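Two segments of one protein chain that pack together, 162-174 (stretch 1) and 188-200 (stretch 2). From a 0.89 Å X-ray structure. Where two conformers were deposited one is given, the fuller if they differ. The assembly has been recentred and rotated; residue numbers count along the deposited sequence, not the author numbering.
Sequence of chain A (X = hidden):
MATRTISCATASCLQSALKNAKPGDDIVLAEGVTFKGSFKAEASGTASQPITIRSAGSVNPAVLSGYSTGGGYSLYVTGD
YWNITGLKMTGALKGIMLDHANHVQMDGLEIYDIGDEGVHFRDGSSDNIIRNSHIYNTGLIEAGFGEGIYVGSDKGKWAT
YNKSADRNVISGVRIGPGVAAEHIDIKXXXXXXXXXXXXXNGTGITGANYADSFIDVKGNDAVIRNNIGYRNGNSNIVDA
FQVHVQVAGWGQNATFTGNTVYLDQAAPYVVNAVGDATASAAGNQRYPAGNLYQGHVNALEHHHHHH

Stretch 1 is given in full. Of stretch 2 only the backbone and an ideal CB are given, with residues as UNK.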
# COMPACT_ATOMS: atom_id res chain seq x y z
N ASN A 162 -11.20 13.45 -0.93
CA ASN A 162 -11.43 13.18 -2.34
C ASN A 162 -11.21 11.70 -2.61
O ASN A 162 -10.13 11.15 -2.35
CB ASN A 162 -10.48 14.08 -3.13
CG ASN A 162 -10.61 13.97 -4.62
OD1 ASN A 162 -11.11 13.07 -5.18
ND2 ASN A 162 -10.04 14.94 -5.29
N LYS A 163 -12.24 11.06 -3.14
CA LYS A 163 -12.21 9.62 -3.40
C LYS A 163 -11.25 9.23 -4.50
O LYS A 163 -10.89 8.05 -4.63
CB LYS A 163 -13.63 9.16 -3.77
CG LYS A 163 -14.09 9.59 -5.17
CD LYS A 163 -15.55 9.33 -5.38
CE LYS A 163 -15.95 9.55 -6.83
NZ LYS A 163 -17.43 9.59 -7.04
N SER A 164 -10.88 10.18 -5.36
CA SER A 164 -10.17 9.87 -6.61
C SER A 164 -8.66 9.77 -6.40
O SER A 164 -7.86 10.53 -6.95
CB SER A 164 -10.50 10.92 -7.66
OG SER A 164 -11.90 10.92 -7.98
N ALA A 165 -8.26 8.77 -5.60
CA ALA A 165 -6.86 8.41 -5.43
C ALA A 165 -6.54 7.42 -6.55
O ALA A 165 -6.69 6.20 -6.40
CB ALA A 165 -6.64 7.80 -4.05
N ASP A 166 -6.17 7.97 -7.71
CA ASP A 166 -6.25 7.28 -8.98
C ASP A 166 -4.87 6.96 -9.56
O ASP A 166 -3.89 7.68 -9.35
CB ASP A 166 -7.04 8.11 -9.97
CG ASP A 166 -8.56 8.18 -9.62
OD1 ASP A 166 -9.01 7.47 -8.71
OD2 ASP A 166 -9.29 8.95 -10.27
N ARG A 167 -4.84 5.89 -10.37
CA ARG A 167 -3.66 5.54 -11.14
C ARG A 167 -2.43 5.30 -10.27
O ARG A 167 -1.30 5.50 -10.70
CB ARG A 167 -3.37 6.56 -12.27
CG ARG A 167 -4.54 6.73 -13.22
CD ARG A 167 -4.28 7.89 -14.23
NE ARG A 167 -4.10 9.16 -13.57
CZ ARG A 167 -5.03 9.90 -13.00
NH1 ARG A 167 -6.32 9.66 -13.23
NH2 ARG A 167 -4.70 10.90 -12.22
N ASN A 168 -2.65 4.83 -9.04
CA ASN A 168 -1.54 4.46 -8.19
C ASN A 168 -1.09 3.04 -8.52
O ASN A 168 -1.88 2.17 -8.84
CB ASN A 168 -1.94 4.59 -6.71
CG ASN A 168 -2.22 6.03 -6.36
OD1 ASN A 168 -1.34 6.88 -6.52
ND2 ASN A 168 -3.42 6.31 -5.87
N VAL A 169 0.24 2.85 -8.44
CA VAL A 169 0.89 1.62 -8.85
C VAL A 169 1.61 0.99 -7.67
O VAL A 169 2.36 1.67 -6.95
CB VAL A 169 1.86 1.88 -10.01
CG1 VAL A 169 2.60 0.61 -10.40
CG2 VAL A 169 1.12 2.48 -11.22
N ILE A 170 1.41 -0.31 -7.51
CA ILE A 170 2.04 -1.14 -6.51
C ILE A 170 2.80 -2.21 -7.29
O ILE A 170 2.16 -3.01 -7.98
CB ILE A 170 0.99 -1.77 -5.58
CG1 ILE A 170 0.20 -0.67 -4.81
CG2 ILE A 170 1.62 -2.80 -4.65
CD1 ILE A 170 -1.15 -1.01 -4.41
N SER A 171 4.14 -2.16 -7.29
CA SER A 171 4.94 -2.94 -8.23
C SER A 171 6.11 -3.61 -7.53
O SER A 171 6.95 -2.94 -6.96
CB SER A 171 5.45 -2.04 -9.35
OG SER A 171 6.18 -2.75 -10.27
N GLY A 172 6.18 -4.94 -7.57
CA GLY A 172 7.31 -5.60 -6.97
C GLY A 172 7.37 -5.45 -5.46
O GLY A 172 8.46 -5.28 -4.90
N VAL A 173 6.23 -5.49 -4.80
CA VAL A 173 6.15 -5.35 -3.35
C VAL A 173 5.89 -6.71 -2.72
O VAL A 173 5.15 -7.52 -3.26
CB VAL A 173 5.06 -4.30 -2.97
CG1 VAL A 173 4.86 -4.07 -1.47
CG2 VAL A 173 5.42 -2.94 -3.61
N ARG A 174 6.45 -6.92 -1.56
CA ARG A 174 6.15 -8.07 -0.72
C ARG A 174 5.29 -7.58 0.43
O ARG A 174 5.65 -6.62 1.10
CB ARG A 174 7.44 -8.66 -0.16
CG ARG A 174 7.25 -10.01 0.51
CD ARG A 174 8.62 -10.52 0.97
NE ARG A 174 9.33 -11.08 -0.16
CZ ARG A 174 9.13 -12.30 -0.65
NH1 ARG A 174 8.28 -13.14 -0.07
NH2 ARG A 174 9.78 -12.69 -1.73
N UNK A 188 -13.73 1.86 -3.26
CA UNK A 188 -14.68 2.52 -4.13
C UNK A 188 -14.26 3.97 -4.34
O UNK A 188 -13.84 4.66 -3.41
CB UNK A 188 -16.09 2.44 -3.55
N UNK A 189 -14.45 4.44 -5.57
CA UNK A 189 -14.10 5.80 -5.97
C UNK A 189 -12.75 5.93 -6.64
O UNK A 189 -12.52 6.93 -7.32
CB UNK A 189 -14.13 6.72 -4.74
N UNK A 190 -11.86 4.95 -6.43
CA UNK A 190 -10.56 4.96 -7.09
C UNK A 190 -10.67 4.34 -8.47
O UNK A 190 -11.46 3.42 -8.70
CB UNK A 190 -9.52 4.22 -6.25
N UNK A 191 -9.82 4.83 -9.37
CA UNK A 191 -9.77 4.35 -10.75
C UNK A 191 -8.33 4.05 -11.12
O UNK A 191 -7.45 4.86 -10.91
CB UNK A 191 -10.37 5.37 -11.71
N UNK A 192 -8.11 2.88 -11.73
CA UNK A 192 -6.86 2.60 -12.41
C UNK A 192 -5.71 2.10 -11.55
O UNK A 192 -4.56 2.18 -11.96
CB UNK A 192 -6.41 3.87 -13.13
N UNK A 193 -6.01 1.59 -10.36
CA UNK A 193 -4.96 1.04 -9.50
C UNK A 193 -4.33 -0.16 -10.18
O UNK A 193 -5.05 -1.05 -10.65
CB UNK A 193 -5.52 0.65 -8.13
N UNK A 194 -3.00 -0.23 -10.15
CA UNK A 194 -2.26 -1.37 -10.69
C UNK A 194 -1.55 -2.06 -9.54
O UNK A 194 -0.87 -1.42 -8.74
CB UNK A 194 -1.27 -0.94 -11.77
N UNK A 195 -1.69 -3.40 -9.48
CA UNK A 195 -0.93 -4.23 -8.55
C UNK A 195 -0.22 -5.27 -9.41
O UNK A 195 -0.89 -6.10 -10.05
CB UNK A 195 -1.82 -4.88 -7.49
N UNK A 196 1.11 -5.22 -9.45
CA UNK A 196 1.85 -6.08 -10.37
C UNK A 196 3.09 -6.63 -9.70
O UNK A 196 3.73 -5.98 -8.86
CB UNK A 196 2.23 -5.32 -11.64
N UNK A 197 3.48 -7.83 -10.12
CA UNK A 197 4.78 -8.40 -9.80
C UNK A 197 5.04 -8.50 -8.30
O UNK A 197 6.21 -8.43 -7.87
CB UNK A 197 5.88 -7.56 -10.45
N UNK A 198 3.99 -8.67 -7.52
CA UNK A 198 4.07 -8.61 -6.07
C UNK A 198 3.86 -10.01 -5.47
O UNK A 198 3.44 -10.94 -6.15
CB UNK A 198 3.04 -7.62 -5.52
N UNK A 199 4.19 -10.13 -4.18
CA UNK A 199 4.14 -11.40 -3.48
C UNK A 199 3.40 -11.18 -2.17
O UNK A 199 3.76 -10.30 -1.38
CB UNK A 199 5.54 -11.96 -3.24
N UNK A 200 2.38 -12.01 -1.94
CA UNK A 200 1.50 -11.90 -0.78
C UNK A 200 1.73 -13.11 0.13
O UNK A 200 1.42 -14.24 -0.24
CB UNK A 200 0.03 -11.81 -1.21

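Strands 194-196 and 169-171 run parallel; the positions around them in stretch 2 are mostly loop or turn.

At position 188 the ideal CB has nothing of stretch 1 within reach, so almost any residue would suit. It is Glu-188, and the end of its side chain leads away.

At 189 CA-to-CB would point toward stretch 1. An ideal CB would lie 2.7 Å from CB of Lys-163, a clash, and phi 97°, psi -21° would jam it against the preceding carbonyl. Glycine is called for, and the residue is Gly-189.

At position 190 CA-to-CB points sideways, the ideal CB 3.5 Å from O of Ala-165. A small or branched side chain would fit. It is Thr-190, rotamer p, and its CG2 reaches 3.4 Å from O of Ala-165 and 4.2 Å from CB of Ala-165.

At 191 the backbone bonds at both its N and its O: its N donates to OD1 of Asp-166 (2.8 Å), and its O accepts from N of Arg-167 (2.9 Å). CA-to-CB points sideways, so many types are possible. Val-191 is found, its CB 3.9 Å from OD1 of Asp-166.

At 192 phi is 84° and a CB would point toward stretch 1, 3.4 Å from CG of Arg-167, which is tight. Glycine is favoured. Gly-192 leaves room for the Arg-167 chain.

At position 193 CA-to-CB points sideways, the ideal CB 4.0 Å from O of Asn-168. Small polar or apolar residues would both suit. It is Thr-193. OG1 of Thr-193 lies 2.8 Å from the O of a water; that water donates to O of Ala-165 and accepts from N of Asn-168.

Position 194 begins the paired strand. Its CB lies on the same sheet face as Val-169, so a branched apolar residue would suit. Ile-194 puts CD1 4.1 Å from CG2 of Val-169.

Position 195 turns to the other face, beside Ile-170. An apolar residue is again expected. Val-195 sets CG2 4.0 Å from CD1 of Ile-170.

Position 196 shares its face with Ser-171, which offers a hydroxyl. A polar acceptor of sufficient length would suit, though others could fit. Glu-196 extends with chi1 p and chi2 t, and its OE2 accepts from OG of Ser-171 at 2.7 Å.

At 197 phi is 57° and psi 30°, angles that glycine, asparagine or aspartate tolerate well. Asn-197 is found. A water donates to OG of Ser-171 and accepts from ND2 of Asn-197.

At 198 the ideal CB is tight against O of Val-173, at 3.1 Å, while N of Val-173 is a donor within reach. A small side chain with an acceptor fits. Ser-198 OG accepts from N of Val-173 (3.1 Å) and donates to O of Glu-196 (2.9 Å).

Position 199 pairs with Arg-174, whose long chain offers apolar surface. An apolar or acidic residue could suit. Val-199 is found, its CB over one face of the guanidinium.

At position 200 CA-to-CB points away, leaving the choice open. It is Phe-200, and the end of its side chain comes nearer.

Stretch 2 188-200: EGTVGTIVENSVF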
# COMPACT_ATOMS: atom_id res chain seq x y z
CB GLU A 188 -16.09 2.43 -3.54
CG GLU A 188 -16.29 3.03 -2.13
CD GLU A 188 -16.08 2.09 -0.94
OE1 GLU A 188 -15.22 1.17 -1.02
OE2 GLU A 188 -16.78 2.32 0.06
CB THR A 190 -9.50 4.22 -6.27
OG1 THR A 190 -9.76 2.79 -6.26
CG2 THR A 190 -9.38 4.76 -4.86
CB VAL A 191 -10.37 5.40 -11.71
CG1 VAL A 191 -10.22 5.03 -13.10
CG2 VAL A 191 -11.83 5.67 -11.37
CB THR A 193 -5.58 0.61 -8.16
OG1 THR A 193 -6.31 1.68 -7.57
CG2 THR A 193 -4.49 0.20 -7.17
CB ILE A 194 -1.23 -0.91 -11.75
CG1 ILE A 194 -1.91 -0.21 -12.91
CG2 ILE A 194 -0.36 -2.12 -12.20
CD1 ILE A 194 -0.98 0.28 -13.99
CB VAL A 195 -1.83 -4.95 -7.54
CG1 VAL A 195 -0.95 -5.78 -6.61
CG2 VAL A 195 -2.68 -3.93 -6.76
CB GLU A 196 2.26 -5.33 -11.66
CG GLU A 196 3.22 -4.17 -11.39
CD GLU A 196 3.70 -3.46 -12.64
OE1 GLU A 196 3.05 -3.62 -13.70
OE2 GLU A 196 4.70 -2.70 -12.53
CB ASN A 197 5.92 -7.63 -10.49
CG ASN A 197 5.69 -7.47 -11.97
OD1 ASN A 197 5.19 -8.33 -12.62
ND2 ASN A 197 6.11 -6.33 -12.50
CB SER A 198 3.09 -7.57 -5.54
OG SER A 198 3.50 -6.26 -5.96
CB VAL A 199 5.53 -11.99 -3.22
CG1 VAL A 199 5.40 -13.34 -2.48
CG2 VAL A 199 6.29 -12.16 -4.52
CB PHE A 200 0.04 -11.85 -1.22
CG PHE A 200 -0.22 -10.86 -2.32
CD1 PHE A 200 0.28 -9.55 -2.25
CD2 PHE A 200 -0.91 -11.23 -3.46
CE1 PHE A 200 0.09 -8.67 -3.31
CE2 PHE A 200 -1.12 -10.34 -4.51
CZ PHE A 200 -0.61 -9.06 -4.44
O HOH W 1 -11.69 6.28 -2.69
O HOH W 2 -5.13 4.26 -7.55
O HOH W 3 7.96 -4.82 -10.62
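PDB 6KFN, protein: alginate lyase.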